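Local coordinates for protein SalCYP truncation (Salinispora tropica, PDB 7ABB) that belongs to the cytochrome P450 family and holds a heme c group within a largely helical fold, at residues Q20-V25 against C281-R286; F13-A18 against D41-L46. One frame throughout, in Å; residues are numbered along the deposited sequence.

Interaction 1 (Q20-V25 against C281-R286). With HEC (heme c), chain B.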
loop_
_atom_site.group_PDB
_atom_site.type_symbol
_atom_site.label_atom_id
_atom_site.label_comp_id
_atom_site.label_asym_id
_atom_site.label_seq_id
_atom_site.Cartn_x
_atom_site.Cartn_y
_atom_site.Cartn_z
ATOM N N GLN A 20 13.250 0.764 -10.218
ATOM C CA GLN A 20 14.274 0.416 -11.199
ATOM C C GLN A 20 15.633 0.939 -10.777
ATOM O O GLN A 20 16.663 0.298 -11.026
ATOM C CB GLN A 20 13.893 0.987 -12.559
ATOM C CG GLN A 20 14.070 0.055 -13.711
ATOM C CD GLN A 20 13.559 0.680 -14.992
ATOM O OE1 GLN A 20 12.459 0.374 -15.453
ATOM N NE2 GLN A 20 14.346 1.588 -15.553
ATOM N N ALA A 21 15.663 2.120 -10.166
ATOM C CA ALA A 21 16.929 2.688 -9.737
ATOM C C ALA A 21 17.479 1.924 -8.544
ATOM O O ALA A 21 18.678 1.625 -8.496
ATOM C CB ALA A 21 16.759 4.164 -9.405
ATOM N N TYR A 22 16.624 1.587 -7.575
ATOM C CA TYR A 22 17.062 0.701 -6.507
ATOM C C TYR A 22 17.721 -0.547 -7.078
ATOM O O TYR A 22 18.792 -0.963 -6.624
ATOM C CB TYR A 22 15.885 0.301 -5.620
ATOM C CG TYR A 22 15.621 1.225 -4.463
ATOM C CD1 TYR A 22 14.903 2.408 -4.640
ATOM C CD2 TYR A 22 16.066 0.913 -3.198
ATOM C CE1 TYR A 22 14.642 3.248 -3.574
ATOM C CE2 TYR A 22 15.813 1.748 -2.123
ATOM C CZ TYR A 22 15.101 2.912 -2.323
ATOM O OH TYR A 22 14.860 3.734 -1.238
ATOM N N ARG A 23 17.087 -1.164 -8.077
ATOM C CA ARG A 23 17.591 -2.429 -8.591
ATOM C C ARG A 23 18.899 -2.238 -9.350
ATOM O O ARG A 23 19.814 -3.056 -9.214
ATOM C CB ARG A 23 16.550 -3.111 -9.471
ATOM C CG ARG A 23 15.410 -3.691 -8.636
ATOM C CD ARG A 23 14.467 -4.589 -9.414
ATOM N NE ARG A 23 13.602 -3.855 -10.340
ATOM C CZ ARG A 23 12.381 -3.391 -10.058
ATOM N NH1 ARG A 23 11.867 -3.548 -8.839
ATOM N NH2 ARG A 23 11.698 -2.746 -11.005
ATOM N N ARG A 24 19.027 -1.145 -10.106
ATOM C CA ARG A 24 20.277 -0.885 -10.829
ATOM C C ARG A 24 21.422 -0.626 -9.861
ATOM O O ARG A 24 22.534 -1.136 -10.047
ATOM C CB ARG A 24 20.124 0.308 -11.756
ATOM C CG ARG A 24 21.367 0.579 -12.618
ATOM C CD ARG A 24 21.298 1.941 -13.308
ATOM N NE ARG A 24 21.305 3.038 -12.340
ATOM C CZ ARG A 24 22.404 3.564 -11.801
ATOM N NH1 ARG A 24 23.608 3.105 -12.131
ATOM N NH2 ARG A 24 22.297 4.556 -10.926
ATOM N N VAL A 25 21.180 0.194 -8.839
ATOM C CA VAL A 25 22.237 0.509 -7.887
ATOM C C VAL A 25 22.653 -0.753 -7.149
ATOM O O VAL A 25 23.844 -0.993 -6.922
ATOM C CB VAL A 25 21.785 1.620 -6.920
ATOM C CG1 VAL A 25 22.814 1.798 -5.791
ATOM C CG2 VAL A 25 21.631 2.918 -7.655
ATOM N N CYS A 281 7.077 -1.038 -4.203
ATOM C CA CYS A 281 7.941 0.131 -4.244
ATOM C C CYS A 281 8.190 0.760 -2.877
ATOM O O CYS A 281 9.006 1.677 -2.769
ATOM C CB CYS A 281 7.356 1.165 -5.204
ATOM S SG CYS A 281 5.669 1.622 -4.833
ATOM N N MET A 282 7.501 0.305 -1.836
ATOM C CA MET A 282 7.785 0.876 -0.524
ATOM C C MET A 282 9.168 0.469 -0.037
ATOM O O MET A 282 9.726 -0.554 -0.426
ATOM C CB MET A 282 6.747 0.436 0.504
ATOM C CG MET A 282 5.405 1.027 0.231
ATOM S SD MET A 282 4.076 0.306 1.225
ATOM C CE MET A 282 4.585 0.768 2.863
ATOM N N TYR A 283 9.700 1.280 0.869
ATOM C CA TYR A 283 11.013 1.025 1.463
ATOM C C TYR A 283 10.962 1.358 2.943
ATOM O O TYR A 283 11.553 2.340 3.399
ATOM C CB TYR A 283 12.105 1.815 0.737
ATOM C CG TYR A 283 11.754 3.212 0.326
ATOM C CD1 TYR A 283 11.102 3.457 -0.873
ATOM C CD2 TYR A 283 12.100 4.303 1.112
ATOM C CE1 TYR A 283 10.786 4.738 -1.265
ATOM C CE2 TYR A 283 11.774 5.603 0.723
ATOM C CZ TYR A 283 11.120 5.806 -0.467
ATOM O OH TYR A 283 10.792 7.075 -0.883
ATOM N N PRO A 284 10.264 0.543 3.723
ATOM C CA PRO A 284 10.210 0.786 5.171
ATOM C C PRO A 284 11.606 0.884 5.767
ATOM O O PRO A 284 12.528 0.168 5.374
ATOM C CB PRO A 284 9.451 -0.430 5.704
ATOM C CG PRO A 284 8.606 -0.869 4.568
ATOM C CD PRO A 284 9.468 -0.634 3.345
ATOM N N GLY A 285 11.741 1.779 6.740
ATOM C CA GLY A 285 12.993 2.003 7.434
ATOM C C GLY A 285 12.968 1.434 8.838
ATOM O O GLY A 285 11.917 1.282 9.446
ATOM N N ARG A 286 14.158 1.079 9.310
ATOM C CA ARG A 286 14.373 0.627 10.679
ATOM C C ARG A 286 15.669 1.227 11.206
ATOM O O ARG A 286 16.564 1.610 10.449
ATOM C CB ARG A 286 14.460 -0.901 10.743
ATOM C CG ARG A 286 13.219 -1.642 10.237
ATOM C CD ARG A 286 12.074 -1.422 11.127
ATOM N NE ARG A 286 10.922 -2.300 10.911
ATOM C CZ ARG A 286 9.853 -1.988 10.174
ATOM N NH1 ARG A 286 9.813 -0.836 9.523
ATOM N NH2 ARG A 286 8.821 -2.826 10.138
HETATM FE FE HEC B . -0.661 -1.228 4.410
HETATM C CHA HEC B . 1.548 -1.347 7.047
HETATM C CHB HEC B . 1.903 -2.095 2.310
HETATM C CHC HEC B . -2.852 -1.154 1.774
HETATM C CHD HEC B . -3.107 -0.010 6.442
HETATM N NA HEC B . 1.305 -1.616 4.635
HETATM C C1A HEC B . 2.044 -1.665 5.818
HETATM C C2A HEC B . 3.411 -2.078 5.573
HETATM C C3A HEC B . 3.482 -2.292 4.247
HETATM C C4A HEC B . 2.197 -2.009 3.657
HETATM C CMA HEC B . 4.708 -2.729 3.426
HETATM C CAA HEC B . 4.543 -2.279 6.643
HETATM C CBA HEC B . 5.343 -1.017 6.941
HETATM C CGA HEC B . 6.442 -1.332 7.942
HETATM O O1A HEC B . 7.086 -0.339 8.353
HETATM O O2A HEC B . 6.627 -2.531 8.279
HETATM N NB HEC B . -0.498 -1.503 2.427
HETATM C C1B HEC B . 0.640 -1.904 1.752
HETATM C C2B HEC B . 0.278 -2.106 0.381
HETATM C C3B HEC B . -1.039 -1.871 0.242
HETATM C C4B HEC B . -1.544 -1.466 1.509
HETATM C CMB HEC B . 1.321 -2.569 -0.657
HETATM C CAB HEC B . -1.977 -1.896 -0.937
HETATM C CBB HEC B . -1.487 -2.596 -2.163
HETATM N NC HEC B . -2.600 -0.652 4.166
HETATM C C1C HEC B . -3.331 -0.794 3.009
HETATM C C2C HEC B . -4.706 -0.470 3.283
HETATM C C3C HEC B . -4.810 -0.150 4.593
HETATM C C4C HEC B . -3.478 -0.246 5.144
HETATM C CMC HEC B . -5.816 -0.530 2.232
HETATM C CAC HEC B . -6.014 0.307 5.432
HETATM C CBC HEC B . -7.431 0.013 4.940
HETATM N ND HEC B . -0.739 -0.750 6.347
HETATM C C1D HEC B . -1.883 -0.261 6.976
HETATM C C2D HEC B . -1.577 -0.070 8.359
HETATM C C3D HEC B . -0.159 -0.465 8.575
HETATM C C4D HEC B . 0.285 -0.901 7.268
HETATM C CMD HEC B . -2.551 0.470 9.413
HETATM C CAD HEC B . 0.649 -0.435 9.883
HETATM C CBD HEC B . 0.521 -1.793 10.531
HETATM C CGD HEC B . 1.384 -1.858 11.777
HETATM O O1D HEC B . 1.190 -2.784 12.593
HETATM O O2D HEC B . 2.250 -0.972 11.924
#
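Tyr22 brings its hydroxyl over one face of the Tyr283 ring: OH stands 3.5 Å from CG of Tyr283, nearer the rim at the CB end than the ring centre. The planes differ by 30°, yet the centroids are 5.7 Å apart, so the rings are slid past each other with hardly any overlap and the hydroxyl does the touching. A chi1 of 40° folds the Tyr283 ring back over its own main chain, which leaves that face turned to the helix. The Tyr22 hydroxyl is also hydrogen-bonded to the carbonyl oxygen of Phe15.

On the far side of the 281-286 segment the flat group is the guanidinium of Arg286, met at its edge and in its plane by a heme c propionate. NH2 of Arg286 gives a hydrogen bond to O2A of the heme (2.9 Å, 166°), and NH1 of Arg286 gives a matching one to O1A at 3.0 Å. NH1 also donates to Gly285 O, 3.0 Å away and in the guanidinium plane, so three bonds fix the rotation of the group. Met282 reaches the porphyrin with SD 3.4 Å from heme CHB.

Helix 19-29 thus touches, at Tyr283, a segment whose Met282, Pro284 and Arg286 belong to the heme pocket. Tyr22 also packs on Pro306 and on Leu309 of helix 307-310, while backbone bonds of Met282 with Leu307, Pro284 with Leu305 and Arg286 with Val303 lay the segment along strand 302-304 and the chain that leaves it.

Interaction 2 (F13-A18 against D41-L46); sequences FDFFAA and DSFWVL
Phe43 pushes the end of its ring between Phe13 and Phe15, meeting each in a different way. Phe15 turns an edge toward the Phe43 face in an offset edge-to-face pair, with centroids 5.6 Å apart and planes at 65°; its CD2 comes to 3.8 Å from CE1 of Phe43, and its CB is equally near Phe43 CZ. The side chains of Phe13 and Phe43 run at about a right angle to each other, with CE2 of Phe43 at the edge of the Phe13 ring and CD2 of Phe13 4.0 Å from CZ of Phe43. In Phe15 and Phe43 a chi1 of 57° tucks the ring back over its own main chain, whereas Phe13 has CG anti to the backbone N, which carries its ring along to CG2 of Val45, 4.4 Å from Phe13 CE2.

A type I turn from Asp14 to Ala17 and an Asx turn, Phe16 N to Asp14 OD1 (2.8 Å, 160°), shape the loop. It precedes helix 19-29 and packs Phe13 and Phe15 on strand 43-46 of the mixed sheet of this P450, the Phe15 side chain about 13 Å from the heme c.

No hydrogen bond joins the two segments, so cohesion rests on ring and methyl packing. Phe13 O lies 3.3 Å from CZ of Phe43, but the hydrogen bond from Ser37 OG pairs this carbonyl, so the approach does not cost it its polar partner.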
loop_
_atom_site.group_PDB
_atom_site.type_symbol
_atom_site.label_atom_id
_atom_site.label_comp_id
_atom_site.label_asym_id
_atom_site.label_seq_id
_atom_site.Cartn_x
_atom_site.Cartn_y
_atom_site.Cartn_z
ATOM N N PHE A 13 23.364 7.747 -2.980
ATOM C CA PHE A 13 22.070 7.219 -3.405
ATOM C C PHE A 13 20.934 7.909 -2.667
ATOM O O PHE A 13 20.926 7.961 -1.434
ATOM C CB PHE A 13 21.993 5.710 -3.160
ATOM C CG PHE A 13 20.646 5.101 -3.474
ATOM C CD1 PHE A 13 20.248 4.905 -4.777
ATOM C CD2 PHE A 13 19.795 4.699 -2.452
ATOM C CE1 PHE A 13 19.027 4.336 -5.062
ATOM C CE2 PHE A 13 18.581 4.103 -2.729
ATOM C CZ PHE A 13 18.187 3.938 -4.041
ATOM N N ASP A 14 19.961 8.399 -3.431
ATOM C CA ASP A 14 18.775 9.061 -2.902
ATOM C C ASP A 14 17.667 8.026 -2.730
ATOM O O ASP A 14 17.278 7.370 -3.700
ATOM C CB ASP A 14 18.355 10.163 -3.877
ATOM C CG ASP A 14 17.098 10.916 -3.447
ATOM O OD1 ASP A 14 16.347 10.450 -2.569
ATOM O OD2 ASP A 14 16.865 11.999 -4.024
ATOM N N PHE A 15 17.160 7.867 -1.505
ATOM C CA PHE A 15 16.178 6.805 -1.298
ATOM C C PHE A 15 14.821 7.111 -1.932
ATOM O O PHE A 15 13.965 6.220 -1.968
ATOM C CB PHE A 15 16.000 6.490 0.189
ATOM C CG PHE A 15 15.594 7.668 1.028
ATOM C CD1 PHE A 15 14.342 8.233 0.896
ATOM C CD2 PHE A 15 16.458 8.185 1.974
ATOM C CE1 PHE A 15 13.964 9.313 1.670
ATOM C CE2 PHE A 15 16.083 9.263 2.754
ATOM C CZ PHE A 15 14.835 9.826 2.599
ATOM N N PHE A 16 14.601 8.321 -2.424
ATOM C CA PHE A 16 13.390 8.611 -3.213
ATOM C C PHE A 16 13.430 8.013 -4.605
ATOM O O PHE A 16 12.554 8.275 -5.432
ATOM C CB PHE A 16 13.195 10.123 -3.308
ATOM C CG PHE A 16 12.716 10.746 -2.034
ATOM C CD1 PHE A 16 11.455 10.458 -1.545
ATOM C CD2 PHE A 16 13.522 11.627 -1.325
ATOM C CE1 PHE A 16 11.001 11.031 -0.366
ATOM C CE2 PHE A 16 13.072 12.205 -0.144
ATOM C CZ PHE A 16 11.810 11.906 0.333
ATOM N N ALA A 17 14.424 7.202 -4.937
ATOM C CA ALA A 17 14.566 6.725 -6.298
ATOM C C ALA A 17 13.479 5.702 -6.635
ATOM O O ALA A 17 12.869 5.087 -5.760
ATOM C CB ALA A 17 15.952 6.123 -6.495
ATOM N N ALA A 18 13.238 5.532 -7.936
ATOM C CA ALA A 18 12.245 4.572 -8.390
ATOM C C ALA A 18 12.725 3.142 -8.140
ATOM O O ALA A 18 13.925 2.905 -7.987
ATOM C CB ALA A 18 11.968 4.770 -9.881
ATOM N N ASP A 41 22.358 11.877 6.092
ATOM C CA ASP A 41 22.938 11.283 7.290
ATOM C C ASP A 41 23.483 9.882 7.048
ATOM O O ASP A 41 24.027 9.278 7.979
ATOM C CB ASP A 41 21.894 11.239 8.407
ATOM C CG ASP A 41 21.437 12.621 8.836
ATOM O OD1 ASP A 41 22.238 13.577 8.727
ATOM O OD2 ASP A 41 20.280 12.745 9.287
ATOM N N SER A 42 23.338 9.362 5.827
ATOM C CA SER A 42 23.825 8.049 5.422
ATOM C C SER A 42 22.861 6.966 5.884
ATOM O O SER A 42 22.088 7.175 6.827
ATOM C CB SER A 42 25.234 7.778 5.955
ATOM O OG SER A 42 25.193 7.214 7.261
ATOM N N PHE A 43 22.886 5.819 5.202
ATOM C CA PHE A 43 21.985 4.712 5.507
ATOM C C PHE A 43 22.400 3.479 4.721
ATOM O O PHE A 43 23.023 3.574 3.657
ATOM C CB PHE A 43 20.517 5.065 5.212
ATOM C CG PHE A 43 20.251 5.502 3.788
ATOM C CD1 PHE A 43 20.369 6.837 3.423
ATOM C CD2 PHE A 43 19.840 4.586 2.822
ATOM C CE1 PHE A 43 20.104 7.244 2.119
ATOM C CE2 PHE A 43 19.586 4.987 1.521
ATOM C CZ PHE A 43 19.713 6.315 1.173
ATOM N N TRP A 44 22.046 2.322 5.261
ATOM C CA TRP A 44 22.199 1.053 4.572
ATOM C C TRP A 44 20.911 0.673 3.854
ATOM O O TRP A 44 19.805 0.990 4.313
ATOM C CB TRP A 44 22.580 -0.052 5.556
ATOM C CG TRP A 44 24.028 -0.027 5.964
ATOM C CD1 TRP A 44 24.571 0.547 7.084
ATOM C CD2 TRP A 44 25.137 -0.617 5.248
ATOM N NE1 TRP A 44 25.934 0.352 7.106
ATOM C CE2 TRP A 44 26.301 -0.363 6.002
ATOM C CE3 TRP A 44 25.251 -1.341 4.058
ATOM C CZ2 TRP A 44 27.562 -0.799 5.601
ATOM C CZ3 TRP A 44 26.501 -1.768 3.661
ATOM C CH2 TRP A 44 27.638 -1.495 4.424
ATOM N N VAL A 45 21.065 -0.014 2.724
ATOM C CA VAL A 45 19.955 -0.562 1.954
ATOM C C VAL A 45 20.160 -2.064 1.824
ATOM O O VAL A 45 21.085 -2.512 1.125
ATOM C CB VAL A 45 19.841 0.091 0.568
ATOM C CG1 VAL A 45 18.641 -0.471 -0.182
ATOM C CG2 VAL A 45 19.745 1.606 0.690
ATOM N N LEU A 46 19.314 -2.851 2.483
ATOM C CA LEU A 46 19.355 -4.295 2.302
ATOM C C LEU A 46 18.810 -4.658 0.928
ATOM O O LEU A 46 17.912 -4.001 0.401
ATOM C CB LEU A 46 18.564 -5.015 3.386
ATOM C CG LEU A 46 19.048 -4.744 4.808
ATOM C CD1 LEU A 46 18.391 -5.715 5.762
ATOM C CD2 LEU A 46 20.561 -4.859 5.001
#

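From the N terminus, the chain enters at 13-18, runs straight into helix 19-29, passes strand 34-37 and reaches 41-46, where interaction 2 closes a short loop of 22 intervening residues. Interaction 1 closes a far longer one, 255 residues from 20-25 to 281-286, and it begins within that short loop, so the two cross. Their centres are 7 Å apart and they meet at Phe15 O, which Tyr283 CZ approaches at 3.2 Å. Together they bring the N-terminal loop and first helix against the mixed sheet, at strand 43-46 and at the segment entering strand 285-288.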